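Local coordinates for glucuronoarabinoxylan endo-1,4-beta-xylanase (PDB 4FMV), which cleaves internal beta-1,4-xylosidic linkages of xylan as a family GH30 endoxylanase, represented here by its (beta/alpha)8-barrel part with the attached beta-rich region, at residues Ser64-Glu69 with Ala118-Ala123; Phe98-Asp103 with Trp150-Pro155; Ile138-Glu143 with Leu159-Asn164; Asn142-Ala147 with Lys183-Pro188. All blocks are in the same frame, centred on the assembly; numbering follows the deposited sequence.

The four contacts lie in the (beta/alpha)8-barrel domain of this endoxylanase, interaction 2 in a small sheet beside the barrel. Interactions 3 and 4 share Asn142 and Glu143, and their centres are about 10 Å apart. Asn142-Glu143 follows barrel strand 137-139 and matches the Asn-Glu pair of clan GH-A, in which the glutamate is the acid/base. Glu143 probably has that role here. Interaction 2 lies beside this loop, its centre about 12 Å from that of interaction 4. Trp150 NE1 hydrogen-bonds to Glu143 O at 3.0 Å. Interaction 1 is further off, about 17 Å from interaction 3 between centres, but Ala118 CB meets Phe161 CZ at 4.1 Å.

Interaction 1: residues Ser64-Glu69 with Ala118-Ala123; sequences SKWSPE and AQYLNA
Trp66 points its benzene edge at Tyr120 and Ala123, joining the 3-10 turn that leads into helix 67-78 to helix 114-130, on the outside of the (beta/alpha)8 barrel. Tyr120 and Ala123 are one turn apart on their helix. The backbones stay well apart, and the indole spans the distance between them.

The aromatic contact is an offset edge-to-face pair. The edge of Trp66 is turned toward the face of Tyr120, with the ring planes at 68° and the centroids of the two six-membered rings 5.8 Å apart. The closest carbons are Trp66 CZ2 and Tyr120 CE1, at 3.7 Å. With chi1 at 172°, CG trans to the backbone N, the Tyr120 ring swings back to Trp66.

The polar end of the indole is held elsewhere. Trp66 NE1 gives its hydrogen to Glu51 O, which helps set the turn of the ring. Further rings pack on the pair. Trp66 meets Tyr124 edge-to-face and lies nearly parallel to Phe63, while Tyr120 packs edge-to-face on Trp58. The cluster therefore continues from the two segments into the loop after strand 45-49.

The remaining contact is packing against helix backbone and a methyl group. Trp66 CZ3 lies 4.5 Å from Ala123 CB. The same carbon meets the carbonyl of that residue near the indole plane, with Trp66 CZ3 at 3.8 Å from Ala123 O.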
# COMPACT_ATOMS: atom_id res chain seq x y z
N SER A 64 -19.09 -17.47 -9.13
CA SER A 64 -18.44 -18.39 -8.18
C SER A 64 -16.91 -18.26 -8.17
O SER A 64 -16.29 -18.42 -7.12
CB SER A 64 -18.88 -19.85 -8.41
OG SER A 64 -18.49 -20.31 -9.69
N LYS A 65 -16.30 -17.95 -9.31
CA LYS A 65 -14.83 -17.91 -9.36
C LYS A 65 -14.27 -16.68 -8.67
O LYS A 65 -13.05 -16.56 -8.44
CB LYS A 65 -14.33 -18.02 -10.79
CG LYS A 65 -14.45 -19.44 -11.32
CD LYS A 65 -13.57 -19.63 -12.53
CE LYS A 65 -13.88 -20.92 -13.25
NZ LYS A 65 -13.11 -20.94 -14.53
N TRP A 66 -15.18 -15.76 -8.36
CA TRP A 66 -14.86 -14.55 -7.58
C TRP A 66 -15.14 -14.70 -6.08
O TRP A 66 -14.88 -13.78 -5.29
CB TRP A 66 -15.66 -13.39 -8.16
CG TRP A 66 -15.17 -12.97 -9.52
CD1 TRP A 66 -14.06 -13.41 -10.17
CD2 TRP A 66 -15.77 -11.99 -10.39
NE1 TRP A 66 -13.93 -12.77 -11.39
CE2 TRP A 66 -14.97 -11.90 -11.54
CE3 TRP A 66 -16.91 -11.19 -10.29
CZ2 TRP A 66 -15.28 -11.04 -12.60
CZ3 TRP A 66 -17.21 -10.33 -11.34
CH2 TRP A 66 -16.39 -10.27 -12.49
N SER A 67 -15.69 -15.85 -5.69
CA SER A 67 -16.04 -16.09 -4.29
C SER A 67 -14.86 -16.16 -3.30
O SER A 67 -15.03 -15.77 -2.14
CB SER A 67 -16.97 -17.31 -4.13
OG SER A 67 -16.34 -18.48 -4.60
N PRO A 68 -13.72 -16.73 -3.71
CA PRO A 68 -12.59 -16.75 -2.77
C PRO A 68 -12.17 -15.33 -2.35
O PRO A 68 -11.91 -15.09 -1.18
CB PRO A 68 -11.47 -17.43 -3.57
CG PRO A 68 -12.21 -18.35 -4.51
CD PRO A 68 -13.42 -17.52 -4.92
N GLU A 69 -12.11 -14.40 -3.29
CA GLU A 69 -11.69 -13.05 -2.97
C GLU A 69 -12.80 -12.29 -2.24
O GLU A 69 -12.51 -11.45 -1.40
CB GLU A 69 -11.21 -12.31 -4.22
CG GLU A 69 -9.85 -12.80 -4.78
CD GLU A 69 -8.67 -12.31 -3.96
OE1 GLU A 69 -7.59 -12.09 -4.56
OE2 GLU A 69 -8.82 -12.16 -2.73
N ALA A 118 -14.85 -2.07 -19.19
CA ALA A 118 -15.41 -1.23 -18.15
C ALA A 118 -16.64 -1.90 -17.53
O ALA A 118 -16.86 -1.78 -16.33
CB ALA A 118 -15.77 0.15 -18.69
N GLN A 119 -17.45 -2.57 -18.34
CA GLN A 119 -18.61 -3.33 -17.81
C GLN A 119 -18.18 -4.50 -16.94
O GLN A 119 -18.80 -4.82 -15.93
CB GLN A 119 -19.48 -3.86 -18.95
CG GLN A 119 -20.14 -2.76 -19.73
CD GLN A 119 -20.86 -3.26 -20.95
OE1 GLN A 119 -20.55 -4.33 -21.48
NE2 GLN A 119 -21.82 -2.48 -21.43
N TYR A 120 -17.11 -5.15 -17.36
CA TYR A 120 -16.49 -6.22 -16.59
C TYR A 120 -16.04 -5.70 -15.23
O TYR A 120 -16.38 -6.27 -14.18
CB TYR A 120 -15.31 -6.75 -17.38
CG TYR A 120 -14.40 -7.75 -16.69
CD1 TYR A 120 -14.81 -9.06 -16.48
CD2 TYR A 120 -13.11 -7.39 -16.30
CE1 TYR A 120 -13.96 -9.99 -15.89
CE2 TYR A 120 -12.26 -8.31 -15.70
CZ TYR A 120 -12.68 -9.60 -15.50
OH TYR A 120 -11.84 -10.52 -14.93
N LEU A 121 -15.26 -4.63 -15.24
CA LEU A 121 -14.85 -4.01 -13.98
C LEU A 121 -16.07 -3.64 -13.13
O LEU A 121 -16.09 -3.85 -11.91
CB LEU A 121 -13.96 -2.78 -14.24
CG LEU A 121 -12.60 -3.13 -14.85
CD1 LEU A 121 -11.74 -1.88 -14.97
CD2 LEU A 121 -11.89 -4.19 -13.98
N ASN A 122 -17.09 -3.06 -13.77
CA ASN A 122 -18.31 -2.73 -13.03
C ASN A 122 -18.99 -3.97 -12.46
O ASN A 122 -19.62 -3.90 -11.42
CB ASN A 122 -19.29 -1.95 -13.92
CG ASN A 122 -19.09 -0.46 -13.84
OD1 ASN A 122 -18.56 0.05 -12.84
ND2 ASN A 122 -19.52 0.26 -14.87
N ALA A 123 -18.86 -5.10 -13.13
CA ALA A 123 -19.54 -6.30 -12.63
C ALA A 123 -18.86 -6.83 -11.36
O ALA A 123 -19.51 -7.40 -10.48
CB ALA A 123 -19.62 -7.38 -13.74

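Interaction 2: residues Phe98-Asp103 with Trp150-Pro155; sequences FSKSGD and WTWWTP
Lys100 lies across the indole of Trp152, with its chain at about a right angle to that side chain. Lys100 belongs to the tip of a beta hairpin formed by strands 95-100 and 103-109. A type I' turn from Lys100 to Asp103 closes it, with Gly102 at backbone angles suited to glycine.

The CB of Lys100 points toward Trp152. From there the chain runs out extended through CG and CD to CE. The contact begins at CD: Lys100 CD is 3.5 Å from Trp152 CE2 and 3.7 Å from Trp152 NE1. Lys100 CE sits 3.3 Å from the centroid of the Trp152 six-membered ring, almost on its normal, a CH-pi contact. The last torsion bends the chain (chi4 -55°), which keeps NZ over the same face. Lys100 NZ is 4.0 Å from the centroid of the Trp152 six-membered ring and 17° off its normal, a cation-pi interaction. Its nearest ring carbon is Trp152 CH2, at 3.8 Å.

Phe98 adds to the contact at the other end of the indole. Its ring tip meets the start of the tryptophan side chain, with Phe98 CZ at 4.1 Å from Trp152 CB. The planes of the two rings are almost perpendicular.

Strand 103-109 runs between the two partners in a small three-stranded sheet. Its Ala106 hydrogen-bonds to Phe98 through the backbone and also touches the side chains of Phe98 and Lys100. Gln107 hydrogen-bonds to the backbone of Trp152 on the other side. Thr154 then caps the N-terminus of helix 155-164.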
# COMPACT_ATOMS: atom_id res chain seq x y z
N PHE A 98 -0.47 -8.69 -30.41
CA PHE A 98 0.05 -7.65 -31.27
C PHE A 98 1.56 -7.82 -31.28
O PHE A 98 2.13 -8.52 -30.43
CB PHE A 98 -0.35 -6.25 -30.79
CG PHE A 98 0.38 -5.79 -29.54
CD1 PHE A 98 0.02 -6.27 -28.29
CD2 PHE A 98 1.40 -4.85 -29.62
CE1 PHE A 98 0.69 -5.85 -27.14
CE2 PHE A 98 2.07 -4.41 -28.48
CZ PHE A 98 1.71 -4.92 -27.23
N SER A 99 2.20 -7.20 -32.26
CA SER A 99 3.63 -7.35 -32.42
C SER A 99 4.31 -6.22 -31.63
O SER A 99 4.17 -5.05 -31.99
CB SER A 99 3.98 -7.29 -33.91
OG SER A 99 5.28 -7.78 -34.16
N LYS A 100 5.02 -6.57 -30.56
CA LYS A 100 5.69 -5.57 -29.73
C LYS A 100 7.18 -5.72 -29.99
O LYS A 100 7.81 -6.68 -29.53
CB LYS A 100 5.37 -5.82 -28.25
CG LYS A 100 6.02 -4.84 -27.27
CD LYS A 100 5.49 -5.05 -25.86
CE LYS A 100 5.84 -3.89 -24.95
NZ LYS A 100 7.30 -3.57 -24.90
N SER A 101 7.71 -4.76 -30.74
CA SER A 101 9.08 -4.79 -31.25
C SER A 101 9.54 -6.17 -31.69
O SER A 101 10.62 -6.62 -31.30
CB SER A 101 10.03 -4.21 -30.20
OG SER A 101 9.52 -2.95 -29.79
N GLY A 102 8.82 -6.75 -32.65
CA GLY A 102 9.19 -8.04 -33.20
C GLY A 102 8.75 -9.25 -32.41
O GLY A 102 9.08 -10.38 -32.79
N ASP A 103 8.04 -9.06 -31.30
CA ASP A 103 7.53 -10.20 -30.52
C ASP A 103 6.01 -10.31 -30.67
O ASP A 103 5.27 -9.52 -30.09
CB ASP A 103 7.87 -10.02 -29.03
CG ASP A 103 7.40 -11.20 -28.17
OD1 ASP A 103 6.61 -12.03 -28.66
OD2 ASP A 103 7.81 -11.27 -26.99
N TRP A 150 1.48 -10.93 -19.01
CA TRP A 150 0.09 -10.48 -18.81
C TRP A 150 -0.29 -9.50 -19.92
O TRP A 150 0.13 -9.72 -21.05
CB TRP A 150 -0.28 -10.06 -17.37
CG TRP A 150 0.65 -9.11 -16.66
CD1 TRP A 150 0.67 -7.75 -16.77
CD2 TRP A 150 1.62 -9.46 -15.67
NE1 TRP A 150 1.63 -7.23 -15.93
CE2 TRP A 150 2.23 -8.25 -15.24
CE3 TRP A 150 2.06 -10.67 -15.11
CZ2 TRP A 150 3.24 -8.23 -14.28
CZ3 TRP A 150 3.06 -10.65 -14.16
CH2 TRP A 150 3.64 -9.44 -13.75
N THR A 151 -1.28 -8.63 -19.68
CA THR A 151 -1.75 -7.65 -20.67
C THR A 151 -1.01 -6.27 -20.66
O THR A 151 -1.01 -5.57 -19.64
CB THR A 151 -3.28 -7.48 -20.47
OG1 THR A 151 -3.90 -8.77 -20.63
CG2 THR A 151 -3.89 -6.49 -21.45
N TRP A 152 -0.40 -5.90 -21.79
CA TRP A 152 0.28 -4.60 -21.97
C TRP A 152 -0.67 -3.43 -22.26
O TRP A 152 -1.64 -3.59 -23.01
CB TRP A 152 1.22 -4.64 -23.19
CG TRP A 152 2.46 -5.48 -23.08
CD1 TRP A 152 2.64 -6.75 -23.59
CD2 TRP A 152 3.70 -5.11 -22.47
NE1 TRP A 152 3.92 -7.19 -23.32
CE2 TRP A 152 4.59 -6.20 -22.63
CE3 TRP A 152 4.15 -3.96 -21.80
CZ2 TRP A 152 5.89 -6.18 -22.14
CZ3 TRP A 152 5.45 -3.95 -21.31
CH2 TRP A 152 6.31 -5.05 -21.49
N TRP A 153 -0.37 -2.25 -21.71
CA TRP A 153 -1.00 -1.01 -22.14
C TRP A 153 0.09 0.03 -22.27
O TRP A 153 0.86 0.23 -21.34
CB TRP A 153 -1.96 -0.45 -21.08
CG TRP A 153 -3.06 -1.35 -20.62
CD1 TRP A 153 -2.94 -2.59 -20.07
CD2 TRP A 153 -4.46 -1.04 -20.61
NE1 TRP A 153 -4.18 -3.09 -19.74
CE2 TRP A 153 -5.12 -2.16 -20.05
CE3 TRP A 153 -5.21 0.07 -21.02
CZ2 TRP A 153 -6.52 -2.19 -19.90
CZ3 TRP A 153 -6.59 0.02 -20.88
CH2 TRP A 153 -7.23 -1.10 -20.31
N THR A 154 0.17 0.70 -23.42
CA THR A 154 1.06 1.84 -23.54
C THR A 154 0.51 2.97 -22.68
O THR A 154 -0.67 2.93 -22.27
CB THR A 154 1.10 2.33 -24.99
OG1 THR A 154 -0.20 2.79 -25.38
CG2 THR A 154 1.55 1.20 -25.93
N PRO A 155 1.35 3.96 -22.37
CA PRO A 155 0.81 5.14 -21.68
C PRO A 155 -0.38 5.73 -22.42
O PRO A 155 -1.32 6.21 -21.78
CB PRO A 155 1.98 6.11 -21.69
CG PRO A 155 3.18 5.18 -21.61
CD PRO A 155 2.81 4.00 -22.47

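Interaction 3: residues Ile138-Glu143 with Leu159-Asn164; sequences ISVQNE and LNFMKN
Val140 spreads its two methyl groups against Phe161 and Met162, packing the end of a barrel strand on the helix outside it. This is the inner side of helix 155-164 in the (beta/alpha)8 fold. The strand is 137-139, and Val140 follows it directly.

In the first shell, Val140 CG1 meets Phe161 CD2 at 3.8 Å. The other branch goes to the next residue of the helix, with Val140 CG2 at 3.8 Å from Met162 SD. CG2 also approaches the ring, so Val140 CG2 and Phe161 CE2 are 3.9 Å apart. The valine and phenylalanine side chains slide past each other in opposite directions, so that the CD2-CE2 side of the ring meets both methyls. The bend at chi2 (-58°) sets the Met162 sulfur beside the valine.

Around this apolar group, Met162 also packs on Val173 and Ala175 of the neighbouring strand 172-178. Phe161 reaches Ala118 of helix 114-130. The backbone of Val140 is hydrogen-bonded to Met174, and its carbonyl accepts from Tyr117 OH.

Beyond Val140 the chain heads toward the active-site end of the barrel. The Gln141 amide ties this loop together. OE1 accepts from Trp153 NE1, and NE2 donates to Trp88 O as well as within the loop. In the latter bond Gln141 NE2 is 2.8 Å from Asn142 O, with an N-H...O angle of 167°.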
# COMPACT_ATOMS: atom_id res chain seq x y z
N ILE A 138 -11.01 0.38 -7.69
CA ILE A 138 -10.69 -0.70 -8.61
C ILE A 138 -9.69 -0.19 -9.65
O ILE A 138 -9.82 0.94 -10.12
CB ILE A 138 -11.97 -1.26 -9.28
CG1 ILE A 138 -11.67 -2.61 -9.98
CG2 ILE A 138 -12.62 -0.22 -10.23
CD1 ILE A 138 -12.94 -3.45 -10.25
N SER A 139 -8.69 -1.02 -9.97
CA SER A 139 -7.56 -0.64 -10.80
C SER A 139 -7.79 -1.08 -12.24
O SER A 139 -8.37 -2.12 -12.49
CB SER A 139 -6.25 -1.25 -10.25
OG SER A 139 -5.09 -0.89 -11.00
N VAL A 140 -7.34 -0.25 -13.19
CA VAL A 140 -7.47 -0.55 -14.61
C VAL A 140 -6.56 -1.72 -14.98
O VAL A 140 -6.97 -2.65 -15.68
CB VAL A 140 -7.14 0.70 -15.50
CG1 VAL A 140 -7.20 0.35 -17.01
CG2 VAL A 140 -8.06 1.87 -15.17
N GLN A 141 -5.29 -1.65 -14.60
CA GLN A 141 -4.37 -2.74 -14.91
C GLN A 141 -3.22 -2.83 -13.91
O GLN A 141 -2.59 -1.81 -13.58
CB GLN A 141 -3.79 -2.49 -16.34
CG GLN A 141 -2.66 -3.48 -16.76
CD GLN A 141 -3.15 -4.91 -17.00
OE1 GLN A 141 -4.12 -5.11 -17.73
NE2 GLN A 141 -2.46 -5.91 -16.41
N ASN A 142 -2.85 -4.05 -13.52
CA ASN A 142 -1.58 -4.28 -12.83
C ASN A 142 -0.38 -4.21 -13.79
O ASN A 142 -0.35 -4.93 -14.79
CB ASN A 142 -1.58 -5.66 -12.20
CG ASN A 142 -0.29 -5.94 -11.45
OD1 ASN A 142 -0.06 -5.33 -10.40
ND2 ASN A 142 0.56 -6.82 -11.98
N GLU A 143 0.61 -3.39 -13.47
CA GLU A 143 1.87 -3.30 -14.23
C GLU A 143 1.68 -3.39 -15.74
O GLU A 143 2.23 -4.29 -16.39
CB GLU A 143 2.87 -4.36 -13.75
CG GLU A 143 3.15 -4.22 -12.24
CD GLU A 143 4.29 -5.07 -11.75
OE1 GLU A 143 4.90 -5.77 -12.56
OE2 GLU A 143 4.56 -5.04 -10.54
N LEU A 159 -4.23 6.16 -21.14
CA LEU A 159 -4.87 7.48 -21.26
C LEU A 159 -6.24 7.38 -21.94
O LEU A 159 -7.23 7.93 -21.45
CB LEU A 159 -3.98 8.49 -22.02
CG LEU A 159 -4.60 9.88 -22.29
CD1 LEU A 159 -5.05 10.56 -21.01
CD2 LEU A 159 -3.68 10.79 -23.10
N ASN A 160 -6.30 6.66 -23.06
CA ASN A 160 -7.56 6.55 -23.81
C ASN A 160 -8.69 5.98 -22.94
O ASN A 160 -9.82 6.48 -22.94
CB ASN A 160 -7.37 5.68 -25.05
CG ASN A 160 -6.50 6.33 -26.10
OD1 ASN A 160 -6.31 7.55 -26.10
ND2 ASN A 160 -5.96 5.52 -27.01
N PHE A 161 -8.37 4.93 -22.19
CA PHE A 161 -9.36 4.30 -21.31
C PHE A 161 -9.77 5.24 -20.19
O PHE A 161 -10.97 5.40 -19.86
CB PHE A 161 -8.79 3.00 -20.72
CG PHE A 161 -9.81 2.21 -19.95
CD1 PHE A 161 -10.61 1.29 -20.58
CD2 PHE A 161 -9.98 2.43 -18.60
CE1 PHE A 161 -11.56 0.59 -19.87
CE2 PHE A 161 -10.91 1.74 -17.89
CZ PHE A 161 -11.71 0.81 -18.53
N MET A 162 -8.77 5.86 -19.57
CA MET A 162 -9.02 6.86 -18.53
C MET A 162 -9.89 8.03 -18.99
O MET A 162 -10.74 8.50 -18.22
CB MET A 162 -7.71 7.36 -17.92
CG MET A 162 -6.96 6.33 -17.04
SD MET A 162 -7.90 5.65 -15.63
CE MET A 162 -8.02 7.10 -14.56
N LYS A 163 -9.71 8.53 -20.22
CA LYS A 163 -10.62 9.59 -20.71
C LYS A 163 -12.01 9.07 -21.08
O LYS A 163 -13.03 9.61 -20.64
CB LYS A 163 -10.05 10.36 -21.91
CG LYS A 163 -8.84 11.22 -21.60
CD LYS A 163 -8.35 11.99 -22.83
CE LYS A 163 -9.26 13.18 -23.14
NZ LYS A 163 -8.50 14.30 -23.84
N ASN A 164 -12.05 8.05 -21.93
CA ASN A 164 -13.31 7.62 -22.56
C ASN A 164 -14.14 6.56 -21.88
O ASN A 164 -15.31 6.43 -22.16
CB ASN A 164 -13.02 7.22 -23.99
CG ASN A 164 -12.35 8.33 -24.74
OD1 ASN A 164 -12.69 9.49 -24.53
ND2 ASN A 164 -11.38 8.00 -25.59

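Interaction 4: residues Asn142-Ala147 with Lys183-Pro188; sequences NEPDYA and KNMSDP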
# COMPACT_ATOMS: atom_id res chain seq x y z
N ASN A 142 -2.85 -4.05 -13.52
CA ASN A 142 -1.58 -4.28 -12.83
C ASN A 142 -0.38 -4.21 -13.79
O ASN A 142 -0.35 -4.93 -14.79
CB ASN A 142 -1.58 -5.66 -12.20
CG ASN A 142 -0.29 -5.94 -11.45
OD1 ASN A 142 -0.06 -5.33 -10.40
ND2 ASN A 142 0.56 -6.82 -11.98
N GLU A 143 0.61 -3.39 -13.47
CA GLU A 143 1.87 -3.30 -14.23
C GLU A 143 1.68 -3.39 -15.74
O GLU A 143 2.23 -4.29 -16.39
CB GLU A 143 2.87 -4.36 -13.75
CG GLU A 143 3.15 -4.22 -12.24
CD GLU A 143 4.29 -5.07 -11.75
OE1 GLU A 143 4.90 -5.77 -12.56
OE2 GLU A 143 4.56 -5.04 -10.54
N PRO A 144 0.93 -2.44 -16.31
CA PRO A 144 0.70 -2.40 -17.76
C PRO A 144 2.01 -2.23 -18.49
O PRO A 144 2.06 -2.50 -19.69
CB PRO A 144 -0.13 -1.12 -17.93
CG PRO A 144 0.32 -0.24 -16.76
CD PRO A 144 0.36 -1.25 -15.64
N ASP A 145 3.02 -1.71 -17.80
CA ASP A 145 4.37 -1.50 -18.37
C ASP A 145 5.42 -2.58 -18.03
O ASP A 145 6.58 -2.40 -18.37
CB ASP A 145 4.91 -0.11 -18.03
CG ASP A 145 4.96 0.13 -16.53
OD1 ASP A 145 4.50 -0.75 -15.77
OD2 ASP A 145 5.46 1.20 -16.11
N TYR A 146 5.08 -3.63 -17.27
CA TYR A 146 5.93 -4.79 -17.40
C TYR A 146 4.98 -5.96 -17.57
O TYR A 146 4.85 -6.80 -16.70
CB TYR A 146 6.54 -4.87 -15.99
CG TYR A 146 7.77 -5.70 -15.78
CD1 TYR A 146 9.02 -5.23 -16.15
CD2 TYR A 146 7.69 -6.95 -15.17
CE1 TYR A 146 10.15 -5.97 -15.95
CE2 TYR A 146 8.83 -7.72 -14.98
CZ TYR A 146 10.05 -7.22 -15.36
OH TYR A 146 11.21 -7.96 -15.17
N ALA A 147 4.58 -6.15 -18.82
CA ALA A 147 3.47 -7.06 -19.18
C ALA A 147 3.77 -8.35 -19.90
O ALA A 147 2.86 -8.92 -20.48
CB ALA A 147 2.24 -6.35 -19.73
N LYS A 183 7.11 7.45 -14.33
CA LYS A 183 6.23 8.59 -14.46
C LYS A 183 5.66 8.69 -15.85
O LYS A 183 4.66 9.36 -16.04
CB LYS A 183 6.95 9.91 -14.08
CG LYS A 183 7.64 9.86 -12.70
CD LYS A 183 6.74 9.26 -11.60
CE LYS A 183 7.44 9.28 -10.21
NZ LYS A 183 8.60 8.31 -10.13
N ASN A 184 6.28 8.05 -16.83
CA ASN A 184 5.76 8.17 -18.19
C ASN A 184 4.40 7.46 -18.29
O ASN A 184 3.58 7.77 -19.16
CB ASN A 184 6.77 7.70 -19.25
CG ASN A 184 7.03 6.20 -19.20
OD1 ASN A 184 6.76 5.52 -18.21
ND2 ASN A 184 7.60 5.67 -20.28
N MET A 185 4.17 6.52 -17.39
CA MET A 185 2.93 5.77 -17.39
C MET A 185 1.77 6.63 -16.83
O MET A 185 0.62 6.47 -17.28
CB MET A 185 3.11 4.47 -16.59
CG MET A 185 2.06 3.39 -16.83
SD MET A 185 2.03 2.74 -18.52
CE MET A 185 0.28 2.83 -18.79
N SER A 186 2.03 7.43 -15.79
CA SER A 186 1.00 8.30 -15.20
C SER A 186 0.90 9.76 -15.67
O SER A 186 -0.15 10.40 -15.50
CB SER A 186 1.20 8.33 -13.69
OG SER A 186 2.57 8.47 -13.34
N ASP A 187 1.95 10.25 -16.31
CA ASP A 187 1.99 11.66 -16.68
C ASP A 187 0.82 12.01 -17.60
O ASP A 187 0.25 13.07 -17.48
CB ASP A 187 3.32 12.05 -17.37
CG ASP A 187 4.46 12.31 -16.37
OD1 ASP A 187 4.23 12.26 -15.14
OD2 ASP A 187 5.59 12.56 -16.82
N PRO A 188 0.49 11.12 -18.56
CA PRO A 188 -0.59 11.57 -19.45
C PRO A 188 -1.93 11.75 -18.72
O PRO A 188 -2.71 12.64 -19.08
CB PRO A 188 -0.66 10.45 -20.50
CG PRO A 188 0.75 9.94 -20.57
CD PRO A 188 1.22 9.97 -19.11
O HOH W 1 6.31 2.89 -18.11
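Met185 reaches obliquely across Pro144 and Asp145, with its thioether against the ring of Pro144 and its CB and CG beside the Asp145 carboxylate. Its CG is anti to the backbone N (chi1 -163°), which carries the chain out from helix 183-190. Bends at chi2 and chi3 then lay its end along the proline.

The methyl end meets the tip of the ring, with Met185 CE at 3.7 Å from Pro144 CG. The sulfur is almost as near: Met185 SD is 3.9 Å from Pro144 CG. Further back along the chain, Met185 CB is 4.1 Å from Asp145 OD2. This last contact is loose packing beside a carboxylate.

The Asp145 carboxylate is well held. OD1 accepts from Phe179 N, and OD2 is hydrogen-bonded to Ser178 OG. A water donates to Asp145 OD2 at 2.8 Å and to Asn184 OD1 at 2.7 Å, bridging loop and helix at the rim of the apolar contact.

Pro144 and Asp145 are the middle residues of a type I turn from Glu143 to Tyr146. The turn begins at Glu143, the probable acid/base, whose OE2 is hydrogen-bonded to His205 ND1. Beside the turn, Trp153 packs against Pro144. Met185 also touches Pro176 and Ser178 of strand 172-178. Its other neighbours are Pro155 and Met158 of helix 155-164, so it fills the corner between that helix, the strand and the loop.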